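PDB 2E7Z: acetylene hydratase from Pelobacter acetylenicus, which catalyses the hydration of acetylene to acetaldehyde with a tungsten bis(molybdopterin guanine dinucleotide) cofactor and a [4Fe-4S] cluster. Local coordinates for residues 117-122 against 129-134; 137-142 against 382-387; 358-363 against 709-714; 392-397 against 404-409. One frame throughout, in Å; residues are numbered along the deposited sequence.

From the N terminus, interaction 1 closes first, a short loop in which helix 118-126 folds back on strand 131-132 at the rim of a mixed sheet. Interaction 2 opens just afterwards and spans 240 residues, tying the start of helix 140-150, beside the tungsten, to the loop 382-387. Interaction 3 begins within that span and ends far beyond it, joining 358-363 to 709-714 near the C terminus, so these two long loops cross. Interaction 4, another short closure, pairs helix 391-400 with strand 408-412 inside the span of interaction 3. Direct touches link interaction 1 to each of the others, and its strand and that of interaction 4 share one sheet.

Interaction 1: 117-122 against 129-134; sequences GTLRRF and PNWTSA. With MGD (2-amino-5,6-dimercapto-7-methyl-3,7,8a,9-tetrahydro-8-oxa-1,3,9,10-tetraaza-anthracen-4-one guanosine dinucleotide), chain E.
Arg120 bends at chi1, chi2 and chi3, each close to -65°, while Trp131 turns its CG away from its own backbone N (chi1 -177°), and together these turns lay the arginine chain over one face of the indole. CD of Arg120 stands 3.8 Å from the centroid of the five-membered ring of Trp131, over the face, 24° off the ring normal, a CH-pi contact. Farther out the guanidinium runs almost flat to the indole, the planes 11° apart, with Arg120 NH1 offset toward the rim and 3.5 Å from Trp131 CE3. Leu119 comes in obliquely, its CD1 packed snugly at 3.4 Å from Trp131 CD1.

The polar ends are bonded to neighbours: Arg120 NH1 and NH2 donate to the carbonyl oxygens of Ala386 and Phe387, and Trp131 NE1 to Gln107 OE1. Trp131 CB lies against one face of the guanidinium and the indole supports NH1, while the two carbonyls fix the rotation of the group. Putting an alanine here would probably leave those two carbonyls without their charged donor and strip one face of the indole of its cover.

Three residues past the tryptophan, CB of Ala134 reaches O3A of the molybdopterin guanine dinucleotide at 3.4 Å. The contact seats helix 118-126 on strand 131-132 and belongs to a beta-alpha-beta crossover, in which the helix links the parallel neighbours 103-107 and 131-132.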
# COMPACT_ATOMS: atom_id res chain seq x y z
N GLY A 117 -7.94 6.54 14.30
CA GLY A 117 -9.17 7.08 13.70
C GLY A 117 -9.34 8.58 13.86
O GLY A 117 -10.26 9.18 13.24
N THR A 118 -8.49 9.21 14.68
CA THR A 118 -8.67 10.62 14.94
C THR A 118 -8.29 11.52 13.76
O THR A 118 -8.73 12.67 13.72
CB THR A 118 -7.95 11.09 16.22
OG1 THR A 118 -6.54 10.88 16.10
CG2 THR A 118 -8.49 10.34 17.44
N LEU A 119 -7.50 11.01 12.80
CA LEU A 119 -7.19 11.82 11.65
C LEU A 119 -8.42 12.04 10.77
O LEU A 119 -8.74 13.17 10.46
CB LEU A 119 -6.00 11.21 10.88
CG LEU A 119 -5.49 11.98 9.66
CD1 LEU A 119 -6.30 11.78 8.35
CD2 LEU A 119 -5.24 13.48 9.94
N ARG A 120 -9.11 10.96 10.40
CA ARG A 120 -10.33 11.17 9.61
C ARG A 120 -11.41 11.85 10.47
O ARG A 120 -12.23 12.59 9.95
CB ARG A 120 -10.88 9.88 9.00
CG ARG A 120 -9.95 9.28 7.96
CD ARG A 120 -9.72 10.15 6.71
NE ARG A 120 -10.87 10.39 5.83
CZ ARG A 120 -11.21 9.58 4.84
NH1 ARG A 120 -10.62 8.39 4.67
NH2 ARG A 120 -12.24 9.93 4.07
N ARG A 121 -11.39 11.60 11.79
CA ARG A 121 -12.28 12.31 12.71
C ARG A 121 -12.14 13.82 12.52
O ARG A 121 -13.12 14.55 12.31
CB ARG A 121 -12.02 11.87 14.13
CG ARG A 121 -12.96 12.42 15.20
CD ARG A 121 -12.51 11.88 16.54
NE ARG A 121 -13.39 12.23 17.65
CZ ARG A 121 -14.41 11.47 18.09
NH1 ARG A 121 -14.69 10.30 17.49
NH2 ARG A 121 -15.16 11.89 19.12
N PHE A 122 -10.91 14.29 12.59
CA PHE A 122 -10.62 15.70 12.37
C PHE A 122 -11.07 16.19 11.01
O PHE A 122 -11.75 17.23 10.91
CB PHE A 122 -9.09 15.92 12.54
CG PHE A 122 -8.61 17.28 12.14
CD1 PHE A 122 -8.83 18.37 12.97
CD2 PHE A 122 -7.92 17.47 10.95
CE1 PHE A 122 -8.43 19.64 12.60
CE2 PHE A 122 -7.47 18.74 10.58
CZ PHE A 122 -7.74 19.82 11.41
N PRO A 129 -13.39 15.82 2.63
CA PRO A 129 -13.34 14.43 2.23
C PRO A 129 -12.00 14.06 1.57
O PRO A 129 -11.79 12.91 1.19
CB PRO A 129 -14.43 14.38 1.15
CG PRO A 129 -14.23 15.69 0.44
CD PRO A 129 -13.96 16.68 1.57
N ASN A 130 -11.11 15.04 1.40
CA ASN A 130 -9.96 14.83 0.51
C ASN A 130 -8.72 14.18 1.13
O ASN A 130 -7.63 14.77 1.17
CB ASN A 130 -9.68 16.11 -0.27
CG ASN A 130 -10.79 16.40 -1.29
OD1 ASN A 130 -11.24 17.55 -1.43
ND2 ASN A 130 -11.28 15.35 -1.94
N TRP A 131 -8.93 12.97 1.63
CA TRP A 131 -7.89 12.12 2.17
C TRP A 131 -7.46 11.11 1.13
O TRP A 131 -8.36 10.46 0.50
CB TRP A 131 -8.43 11.35 3.38
CG TRP A 131 -7.40 10.50 4.06
CD1 TRP A 131 -6.60 10.90 5.08
CD2 TRP A 131 -7.10 9.12 3.80
NE1 TRP A 131 -5.78 9.86 5.45
CE2 TRP A 131 -6.08 8.75 4.71
CE3 TRP A 131 -7.60 8.15 2.92
CZ2 TRP A 131 -5.53 7.47 4.76
CZ3 TRP A 131 -7.05 6.85 2.96
CH2 TRP A 131 -6.03 6.52 3.89
N THR A 132 -6.15 10.94 0.95
CA THR A 132 -5.68 9.86 0.14
C THR A 132 -4.43 9.29 0.80
O THR A 132 -4.00 9.76 1.86
CB THR A 132 -5.47 10.24 -1.34
OG1 THR A 132 -5.37 9.04 -2.11
CG2 THR A 132 -4.23 11.07 -1.56
N SER A 133 -3.86 8.27 0.17
CA SER A 133 -2.77 7.56 0.78
C SER A 133 -2.05 6.81 -0.31
O SER A 133 -2.67 6.38 -1.30
CB SER A 133 -3.31 6.60 1.85
OG SER A 133 -2.26 5.83 2.45
N ALA A 134 -0.75 6.59 -0.13
CA ALA A 134 -0.01 5.88 -1.15
C ALA A 134 -0.54 4.47 -1.29
O ALA A 134 -0.31 3.80 -2.31
CB ALA A 134 1.47 5.91 -0.79
PB MGD E . 7.20 6.79 1.33
O1B MGD E . 6.59 7.43 0.10
O2B MGD E . 8.63 6.40 1.32
O3B MGD E . 6.40 5.47 1.76
O3A MGD E . 4.23 4.68 0.80
PA MGD E . 4.87 5.23 2.17
O1A MGD E . 4.92 4.17 3.23
O2A MGD E . 4.17 6.53 2.44
O5' MGD E . 6.94 7.83 2.53
C5' MGD E . 7.02 7.37 3.87
C4' MGD E . 7.51 8.54 4.70
O4' MGD E . 7.31 8.20 6.08
C3' MGD E . 9.01 8.78 4.59
O3' MGD E . 9.23 10.14 4.18
C2' MGD E . 9.60 8.50 5.99
O2' MGD E . 10.70 9.33 6.40
C1' MGD E . 8.39 8.75 6.86
N9 MGD E . 8.33 8.01 8.13
C8 MGD E . 8.71 6.73 8.36
N7 MGD E . 8.41 6.36 9.61
C5 MGD E . 7.77 7.40 10.18
C6 MGD E . 7.17 7.70 11.47
O6 MGD E . 7.16 6.86 12.39
N1 MGD E . 6.60 8.91 11.60
C2 MGD E . 6.63 9.87 10.68
N2 MGD E . 6.01 11.06 10.94
N3 MGD E . 7.16 9.67 9.48
C4 MGD E . 7.72 8.47 9.20
C10 MGD E . 4.33 3.28 0.53
C11 MGD E . 3.35 2.98 -0.59
O11 MGD E . 3.87 3.64 -1.74
C12 MGD E . 3.27 1.49 -0.82
S12 MGD E . 2.92 0.49 0.52
C13 MGD E . 3.40 0.97 -2.05
S13 MGD E . 3.43 -0.71 -2.33
C14 MGD E . 3.55 1.82 -3.28
N15 MGD E . 4.89 1.73 -3.84
C16 MGD E . 5.10 2.57 -4.89
C17 MGD E . 5.99 2.28 -6.02
O17 MGD E . 6.61 1.19 -6.08
N18 MGD E . 6.11 3.21 -6.99
C19 MGD E . 5.44 4.39 -6.97
N19 MGD E . 5.60 5.29 -7.97
N20 MGD E . 4.63 4.73 -5.96
C21 MGD E . 4.43 3.88 -4.94
N22 MGD E . 3.59 4.22 -3.96
C23 MGD E . 3.20 3.27 -2.94

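Interaction 2: 137-142 against 382-387; sequences MCIGNT and HNMGAF. With W (tungsten ion), chain G; MGD (2-amino-5,6-dimercapto-7-methyl-3,7,8a,9-tetrahydro-8-oxa-1,3,9,10-tetraaza-anthracen-4-one guanosine dinucleotide), chain E.
Met384 and Gly385 bring the loop 382-387 against Ile139 and Gly140, where the chain leaves the tungsten-binding cysteine and enters helix 140-150, in the core of this member of the DMSO reductase family. At His382, one face of the ring lies against the backbone C of Gly385. Asn383 holds its amide through Tyr153 N and Glu470 O, and its backbone O takes a weak bond from Gly385 N, a gamma turn centred on Met384.

Met384 then curls at every side-chain torsion, from chi1 -46° to chi3 -83°, and wraps around one methyl: its CB lies 3.8 Å from Ile139 CG2, and its CG and CE each close in on the same CG2. CG2 is the Ile139 branch anti to the backbone N, and it is this branch that Met384 meets. At Gly385 the two backbones come together, its CA 4.6 Å from the CA of Gly140. The carbonyl oxygens of Gly140 and Gly385 come near each other, two acceptors that cannot bond directly, and water 1 bridges them, donating to Gly140 O at 2.8 Å and to Gly385 O at 2.7 Å. Next, CB of Ala386 sits over the centre of the Phe387 ring, which also meets the ring of Tyr362 almost in parallel.

The side chain of Ile139 is about 5 Å from that of the active-site residue Asp10. One residue before Ile139, Cys138 SG binds the tungsten at 2.3 Å, and water 2 is a further ligand, 2.0 Å from the metal.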
# COMPACT_ATOMS: atom_id res chain seq x y z
N MET A 137 -2.70 2.36 -4.19
CA MET A 137 -2.33 1.24 -5.08
C MET A 137 -1.55 0.17 -4.34
O MET A 137 -0.66 -0.46 -4.92
CB MET A 137 -1.58 1.70 -6.34
CG MET A 137 -0.22 2.31 -6.10
SD MET A 137 0.46 2.85 -7.69
CE MET A 137 2.02 3.58 -7.18
N CYS A 138 -1.84 -0.01 -3.05
CA CYS A 138 -1.27 -1.13 -2.30
C CYS A 138 -2.18 -1.42 -1.12
O CYS A 138 -2.15 -0.69 -0.15
CB CYS A 138 0.17 -0.84 -1.85
SG CYS A 138 0.90 -2.24 -0.95
N ILE A 139 -3.02 -2.45 -1.24
CA ILE A 139 -3.93 -2.90 -0.18
C ILE A 139 -5.20 -2.08 -0.08
O ILE A 139 -6.27 -2.66 0.06
CB ILE A 139 -3.23 -3.14 1.22
CG1 ILE A 139 -2.13 -4.19 1.06
CG2 ILE A 139 -4.27 -3.56 2.25
CD1 ILE A 139 -1.22 -4.38 2.26
N GLY A 140 -5.12 -0.75 -0.12
CA GLY A 140 -6.36 0.05 -0.02
C GLY A 140 -7.32 -0.15 -1.19
O GLY A 140 -8.52 -0.37 -1.00
N ASN A 141 -6.78 -0.09 -2.41
CA ASN A 141 -7.59 -0.44 -3.59
C ASN A 141 -8.08 -1.89 -3.49
O ASN A 141 -9.26 -2.18 -3.76
CB ASN A 141 -6.75 -0.24 -4.86
CG ASN A 141 -5.62 -1.20 -4.94
OD1 ASN A 141 -4.71 -1.15 -4.12
ND2 ASN A 141 -5.70 -2.16 -5.88
N THR A 142 -7.18 -2.78 -3.08
CA THR A 142 -7.52 -4.21 -3.05
C THR A 142 -8.70 -4.43 -2.13
O THR A 142 -9.60 -5.20 -2.44
CB THR A 142 -6.34 -5.04 -2.49
OG1 THR A 142 -5.08 -4.43 -2.81
CG2 THR A 142 -6.39 -6.47 -3.04
N HIS A 382 -14.12 1.21 7.48
CA HIS A 382 -12.85 1.71 6.93
C HIS A 382 -11.92 0.51 6.86
O HIS A 382 -11.05 0.33 7.71
CB HIS A 382 -12.28 2.80 7.83
CG HIS A 382 -11.06 3.44 7.28
ND1 HIS A 382 -9.79 3.01 7.60
CD2 HIS A 382 -10.91 4.49 6.44
CE1 HIS A 382 -8.91 3.80 7.00
NE2 HIS A 382 -9.56 4.69 6.28
N ASN A 383 -12.11 -0.33 5.84
CA ASN A 383 -11.36 -1.57 5.72
C ASN A 383 -10.00 -1.33 5.07
O ASN A 383 -9.90 -1.07 3.86
CB ASN A 383 -12.24 -2.53 4.92
CG ASN A 383 -11.75 -4.00 4.92
OD1 ASN A 383 -12.22 -4.77 4.08
ND2 ASN A 383 -10.86 -4.39 5.82
N MET A 384 -8.96 -1.40 5.92
CA MET A 384 -7.54 -1.15 5.57
C MET A 384 -7.32 0.34 5.30
O MET A 384 -6.78 1.03 6.17
CB MET A 384 -7.06 -2.06 4.41
CG MET A 384 -7.45 -3.55 4.53
SD MET A 384 -7.02 -4.34 6.11
CE MET A 384 -5.29 -4.74 5.79
N GLY A 385 -7.78 0.83 4.15
CA GLY A 385 -7.76 2.27 3.81
C GLY A 385 -8.96 2.46 2.92
O GLY A 385 -9.15 1.66 2.01
N ALA A 386 -9.81 3.44 3.22
CA ALA A 386 -11.08 3.53 2.52
C ALA A 386 -11.61 4.93 2.45
O ALA A 386 -11.23 5.82 3.23
CB ALA A 386 -12.13 2.62 3.20
N PHE A 387 -12.53 5.11 1.51
CA PHE A 387 -13.25 6.37 1.28
C PHE A 387 -12.20 7.41 0.91
O PHE A 387 -11.87 8.35 1.65
CB PHE A 387 -14.10 6.78 2.49
CG PHE A 387 -14.83 5.61 3.11
CD1 PHE A 387 -15.68 4.83 2.35
CD2 PHE A 387 -14.69 5.29 4.46
CE1 PHE A 387 -16.34 3.73 2.89
CE2 PHE A 387 -15.39 4.19 5.02
CZ PHE A 387 -16.21 3.42 4.21
W W G . 3.02 -1.77 -0.09
PB MGD E . 7.20 6.79 1.33
O1B MGD E . 6.59 7.43 0.10
O2B MGD E . 8.63 6.40 1.32
O3B MGD E . 6.40 5.47 1.76
O3A MGD E . 4.23 4.68 0.80
PA MGD E . 4.87 5.23 2.17
O1A MGD E . 4.92 4.17 3.23
O2A MGD E . 4.17 6.53 2.44
O5' MGD E . 6.94 7.83 2.53
C5' MGD E . 7.02 7.37 3.87
C4' MGD E . 7.51 8.54 4.70
O4' MGD E . 7.31 8.20 6.08
C3' MGD E . 9.01 8.78 4.59
O3' MGD E . 9.23 10.14 4.18
C2' MGD E . 9.60 8.50 5.99
O2' MGD E . 10.70 9.33 6.40
C1' MGD E . 8.39 8.75 6.86
N9 MGD E . 8.33 8.01 8.13
C8 MGD E . 8.71 6.73 8.36
N7 MGD E . 8.41 6.36 9.61
C5 MGD E . 7.77 7.40 10.18
C6 MGD E . 7.17 7.70 11.47
O6 MGD E . 7.16 6.86 12.39
N1 MGD E . 6.60 8.91 11.60
C2 MGD E . 6.63 9.87 10.68
N2 MGD E . 6.01 11.06 10.94
N3 MGD E . 7.16 9.67 9.48
C4 MGD E . 7.72 8.47 9.20
C10 MGD E . 4.33 3.28 0.53
C11 MGD E . 3.35 2.98 -0.59
O11 MGD E . 3.87 3.64 -1.74
C12 MGD E . 3.27 1.49 -0.82
S12 MGD E . 2.92 0.49 0.52
C13 MGD E . 3.40 0.97 -2.05
S13 MGD E . 3.43 -0.71 -2.33
C14 MGD E . 3.55 1.82 -3.28
N15 MGD E . 4.89 1.73 -3.84
C16 MGD E . 5.10 2.57 -4.89
C17 MGD E . 5.99 2.28 -6.02
O17 MGD E . 6.61 1.19 -6.08
N18 MGD E . 6.11 3.21 -6.99
C19 MGD E . 5.44 4.39 -6.97
N19 MGD E . 5.60 5.29 -7.97
N20 MGD E . 4.63 4.73 -5.96
C21 MGD E . 4.43 3.88 -4.94
N22 MGD E . 3.59 4.22 -3.96
C23 MGD E . 3.20 3.27 -2.94
O HOH W 1 -10.84 0.95 -0.02
O HOH W 2 1.99 -2.20 1.62

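Interaction 3: 358-363 against 709-714; sequences PFLTYT and PEQGLP
Phe359 and Leu360 lean on Glu710 and Gln711 from a turn that begins at Pro358, whose carbonyl O accepts from Thr361 N at 3.0 Å. Phe359 swings its ring out with CG anti to the backbone N (chi1 173°). Its CB approaches Glu710 O tightly, at 3.1 Å, and Gln711 CG lies in the plane of the ring at its edge, 3.8 Å from Phe359 CD2. The ring also meets Phe566 edge to face. If an alanine took its place, Gln711 CG and the Phe566 ring would probably lose their packing partner and a gap would open beside them.

Here the molybdopterin oxidoreductase region meets a C-terminal loop that leads into strand 720-726 of a six-stranded mixed sheet.

Leu360 lays CD2 over a face of its neighbour's ring and has CD1 4.0 Å from Gln711 O. Its backbone N donates to water 3 at 2.9 Å, and the water donates on to Gln711 O, which Tyr136 OH also serves. Thr361, the N-cap of a short, weakly bonded helical turn, sends OG1 back to a lone pair of Pro358 O, 2.6 Å away, and takes a weak bond from Thr363 N.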
# COMPACT_ATOMS: atom_id res chain seq x y z
N PRO A 358 -14.95 7.18 -9.43
CA PRO A 358 -15.70 7.18 -8.16
C PRO A 358 -15.60 5.90 -7.32
O PRO A 358 -15.96 5.92 -6.15
CB PRO A 358 -17.16 7.41 -8.64
CG PRO A 358 -17.15 6.87 -10.04
CD PRO A 358 -15.85 7.33 -10.59
N PHE A 359 -15.19 4.78 -7.90
CA PHE A 359 -15.23 3.50 -7.17
C PHE A 359 -14.78 3.60 -5.69
O PHE A 359 -15.50 3.24 -4.77
CB PHE A 359 -14.45 2.43 -7.93
CG PHE A 359 -14.28 1.12 -7.20
CD1 PHE A 359 -15.27 0.65 -6.33
CD2 PHE A 359 -13.18 0.33 -7.44
CE1 PHE A 359 -15.10 -0.56 -5.63
CE2 PHE A 359 -13.01 -0.90 -6.77
CZ PHE A 359 -13.98 -1.33 -5.86
N LEU A 360 -13.57 4.11 -5.46
CA LEU A 360 -12.98 4.07 -4.12
C LEU A 360 -13.38 5.24 -3.21
O LEU A 360 -12.97 5.31 -2.04
CB LEU A 360 -11.46 3.91 -4.23
CG LEU A 360 -10.98 2.57 -4.83
CD1 LEU A 360 -9.50 2.58 -5.18
CD2 LEU A 360 -11.37 1.35 -3.93
N THR A 361 -14.20 6.15 -3.75
CA THR A 361 -14.76 7.25 -2.99
C THR A 361 -15.92 6.82 -2.12
O THR A 361 -16.45 5.71 -2.28
CB THR A 361 -15.24 8.42 -3.88
OG1 THR A 361 -16.44 8.00 -4.58
CG2 THR A 361 -14.15 8.88 -4.87
N TYR A 362 -16.35 7.70 -1.22
CA TYR A 362 -17.61 7.47 -0.50
C TYR A 362 -18.74 7.08 -1.45
O TYR A 362 -19.54 6.17 -1.13
CB TYR A 362 -18.08 8.70 0.23
CG TYR A 362 -17.28 9.05 1.47
CD1 TYR A 362 -17.46 8.33 2.65
CD2 TYR A 362 -16.39 10.13 1.46
CE1 TYR A 362 -16.75 8.67 3.80
CE2 TYR A 362 -15.65 10.47 2.61
CZ TYR A 362 -15.85 9.74 3.77
OH TYR A 362 -15.18 10.06 4.92
N THR A 363 -18.83 7.77 -2.57
CA THR A 363 -19.96 7.52 -3.49
C THR A 363 -19.87 6.12 -4.08
O THR A 363 -20.85 5.37 -4.13
CB THR A 363 -19.99 8.54 -4.62
OG1 THR A 363 -20.28 9.82 -4.06
CG2 THR A 363 -21.02 8.18 -5.69
N PRO A 709 -9.11 1.35 -15.34
CA PRO A 709 -10.37 2.07 -15.56
C PRO A 709 -11.34 2.09 -14.38
O PRO A 709 -12.07 3.06 -14.21
CB PRO A 709 -10.99 1.34 -16.77
CG PRO A 709 -9.83 0.81 -17.50
CD PRO A 709 -8.87 0.36 -16.40
N GLU A 710 -11.35 1.02 -13.58
CA GLU A 710 -12.32 0.93 -12.49
C GLU A 710 -11.82 1.60 -11.20
O GLU A 710 -12.61 2.19 -10.45
CB GLU A 710 -12.65 -0.53 -12.17
CG GLU A 710 -13.36 -1.28 -13.31
CD GLU A 710 -12.45 -1.88 -14.39
OE1 GLU A 710 -11.21 -1.73 -14.32
OE2 GLU A 710 -13.00 -2.51 -15.32
N GLN A 711 -10.52 1.51 -10.94
CA GLN A 711 -9.97 2.04 -9.69
C GLN A 711 -9.27 3.39 -9.85
O GLN A 711 -9.13 4.13 -8.87
CB GLN A 711 -8.97 1.05 -9.09
CG GLN A 711 -9.59 -0.28 -8.64
CD GLN A 711 -8.54 -1.34 -8.51
OE1 GLN A 711 -8.01 -1.87 -9.52
NE2 GLN A 711 -8.25 -1.71 -7.29
N GLY A 712 -8.81 3.71 -11.06
CA GLY A 712 -8.10 4.98 -11.28
C GLY A 712 -6.69 5.01 -10.69
O GLY A 712 -6.16 6.08 -10.46
N LEU A 713 -6.12 3.84 -10.43
CA LEU A 713 -4.73 3.73 -10.00
C LEU A 713 -3.84 3.56 -11.23
O LEU A 713 -4.31 3.08 -12.27
CB LEU A 713 -4.56 2.56 -9.01
CG LEU A 713 -5.03 1.16 -9.43
CD1 LEU A 713 -3.99 0.46 -10.29
CD2 LEU A 713 -5.32 0.29 -8.20
N PRO A 714 -2.58 3.98 -11.14
CA PRO A 714 -1.68 3.90 -12.29
C PRO A 714 -1.04 2.53 -12.51
O PRO A 714 -0.74 1.79 -11.56
CB PRO A 714 -0.61 4.93 -11.94
CG PRO A 714 -0.51 4.84 -10.43
CD PRO A 714 -1.96 4.66 -9.99
O HOH W 3 -11.69 4.70 -7.62

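Interaction 4: 392-397 against 404-409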
# COMPACT_ATOMS: atom_id res chain seq x y z
N THR A 392 -4.67 11.20 -8.67
CA THR A 392 -4.57 12.03 -9.85
C THR A 392 -5.56 13.20 -9.76
O THR A 392 -5.22 14.33 -10.09
CB THR A 392 -4.84 11.16 -11.13
OG1 THR A 392 -3.84 10.14 -11.19
CG2 THR A 392 -4.79 12.01 -12.39
N ALA A 393 -6.80 12.93 -9.33
CA ALA A 393 -7.76 14.03 -9.15
C ALA A 393 -7.26 15.02 -8.10
O ALA A 393 -7.43 16.24 -8.27
CB ALA A 393 -9.13 13.51 -8.77
N LEU A 394 -6.68 14.50 -7.02
CA LEU A 394 -6.23 15.40 -5.96
C LEU A 394 -5.10 16.31 -6.44
O LEU A 394 -5.16 17.54 -6.26
CB LEU A 394 -5.80 14.59 -4.75
CG LEU A 394 -5.27 15.43 -3.58
CD1 LEU A 394 -6.35 16.45 -3.05
CD2 LEU A 394 -4.77 14.50 -2.50
N PHE A 395 -4.05 15.72 -7.03
CA PHE A 395 -2.93 16.55 -7.48
C PHE A 395 -3.35 17.46 -8.62
O PHE A 395 -2.90 18.58 -8.74
CB PHE A 395 -1.71 15.69 -7.86
CG PHE A 395 -1.02 15.09 -6.67
CD1 PHE A 395 -0.37 15.90 -5.74
CD2 PHE A 395 -1.03 13.72 -6.47
CE1 PHE A 395 0.27 15.33 -4.64
CE2 PHE A 395 -0.42 13.13 -5.39
CZ PHE A 395 0.24 13.94 -4.47
N THR A 396 -4.29 17.00 -9.44
CA THR A 396 -4.79 17.87 -10.51
C THR A 396 -5.56 19.06 -9.96
O THR A 396 -5.41 20.17 -10.45
CB THR A 396 -5.62 17.05 -11.50
OG1 THR A 396 -4.75 16.11 -12.14
CG2 THR A 396 -6.25 17.93 -12.56
N ALA A 397 -6.33 18.85 -8.89
CA ALA A 397 -7.06 19.98 -8.30
C ALA A 397 -6.07 20.93 -7.66
O ALA A 397 -6.19 22.14 -7.77
CB ALA A 397 -8.07 19.48 -7.29
N TYR A 404 -12.17 22.12 -8.39
CA TYR A 404 -12.15 23.19 -7.43
C TYR A 404 -10.80 23.22 -6.76
O TYR A 404 -10.05 22.24 -6.85
CB TYR A 404 -13.26 23.03 -6.37
CG TYR A 404 -13.27 21.72 -5.60
CD1 TYR A 404 -12.39 21.51 -4.54
CD2 TYR A 404 -14.19 20.71 -5.92
CE1 TYR A 404 -12.40 20.32 -3.83
CE2 TYR A 404 -14.21 19.52 -5.21
CZ TYR A 404 -13.30 19.34 -4.16
OH TYR A 404 -13.32 18.18 -3.40
N PRO A 405 -10.47 24.37 -6.14
CA PRO A 405 -9.12 24.44 -5.57
C PRO A 405 -8.88 23.63 -4.32
O PRO A 405 -9.71 23.58 -3.43
CB PRO A 405 -8.95 25.93 -5.24
CG PRO A 405 -10.11 26.64 -5.83
CD PRO A 405 -11.18 25.65 -6.11
N VAL A 406 -7.70 23.01 -4.27
CA VAL A 406 -7.15 22.45 -3.04
C VAL A 406 -5.91 23.29 -2.74
O VAL A 406 -5.07 23.48 -3.64
CB VAL A 406 -6.78 20.98 -3.21
CG1 VAL A 406 -5.94 20.46 -2.02
CG2 VAL A 406 -8.04 20.15 -3.38
N LYS A 407 -5.85 23.87 -1.55
CA LYS A 407 -4.87 24.90 -1.23
C LYS A 407 -4.13 24.66 0.06
O LYS A 407 -3.17 25.38 0.32
CB LYS A 407 -5.56 26.28 -1.18
CG LYS A 407 -5.97 26.75 -2.57
CD LYS A 407 -4.77 27.18 -3.41
CE LYS A 407 -5.23 27.68 -4.76
NZ LYS A 407 -4.05 28.11 -5.51
N ALA A 408 -4.56 23.68 0.86
CA ALA A 408 -3.78 23.22 2.01
C ALA A 408 -3.50 21.74 1.84
O ALA A 408 -4.39 21.00 1.41
CB ALA A 408 -4.50 23.47 3.34
N PHE A 409 -2.29 21.30 2.19
CA PHE A 409 -1.89 19.92 1.99
C PHE A 409 -1.04 19.44 3.16
O PHE A 409 -0.04 20.08 3.52
CB PHE A 409 -1.19 19.77 0.64
CG PHE A 409 -0.82 18.34 0.29
CD1 PHE A 409 0.40 17.78 0.65
CD2 PHE A 409 -1.75 17.55 -0.41
CE1 PHE A 409 0.71 16.45 0.29
CE2 PHE A 409 -1.41 16.24 -0.80
CZ PHE A 409 -0.22 15.69 -0.42
O HOH W 4 -5.71 24.44 -6.18
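Leu394 forks between Val406 and Phe409. Its CG lies anti to the backbone N (chi1 178°), which brings the end of the side chain up to the other segment, and chi2 near 60° then divides the two methyls: CD1 rests 4.1 Å from Val406 CG2, while CD2 comes to the edge of the Phe409 ring, close to its plane and 4.1 Å from CE2. The side chains of Leu394 and Val406 cross at about a right angle. Val406, with CG1 anti to its backbone N (chi1 169°), has CG2 on the other branch, where it also meets Ala397 CB at 4.0 Å. One methyl of the valine therefore touches residues on successive helical turns.

Phe395 begins by pointing away from the strand, yet its ring swings back, and CE1 meets CZ of Phe409 obliquely at 4.3 Å. The Phe395 ring also packs edge to face with that of Tyr420, which binds the cofactor. Phe409 also rests on Leu430 of helix 423-431.

Near the last turn of the helix, Ala397 CB sits 3.4 Å from Tyr404 O. Water 4 lies 2.8 Å from Ala397 O and equally far from Val406 O, in a position to link the two backbones. On the far side of the helix, Thr396 OG1 turns back to Thr392 O, reaching it from the opposite face to Thr396 N.

Strand 408-412 is an inner strand of the mixed sheet, parallel to 103-107 beside it. No direct hydrogen bond joins the two segments, so helix 391-400 is seated against the chain entering that sheet by the fit of aliphatic and aromatic surfaces, with water 4 beside the backbone.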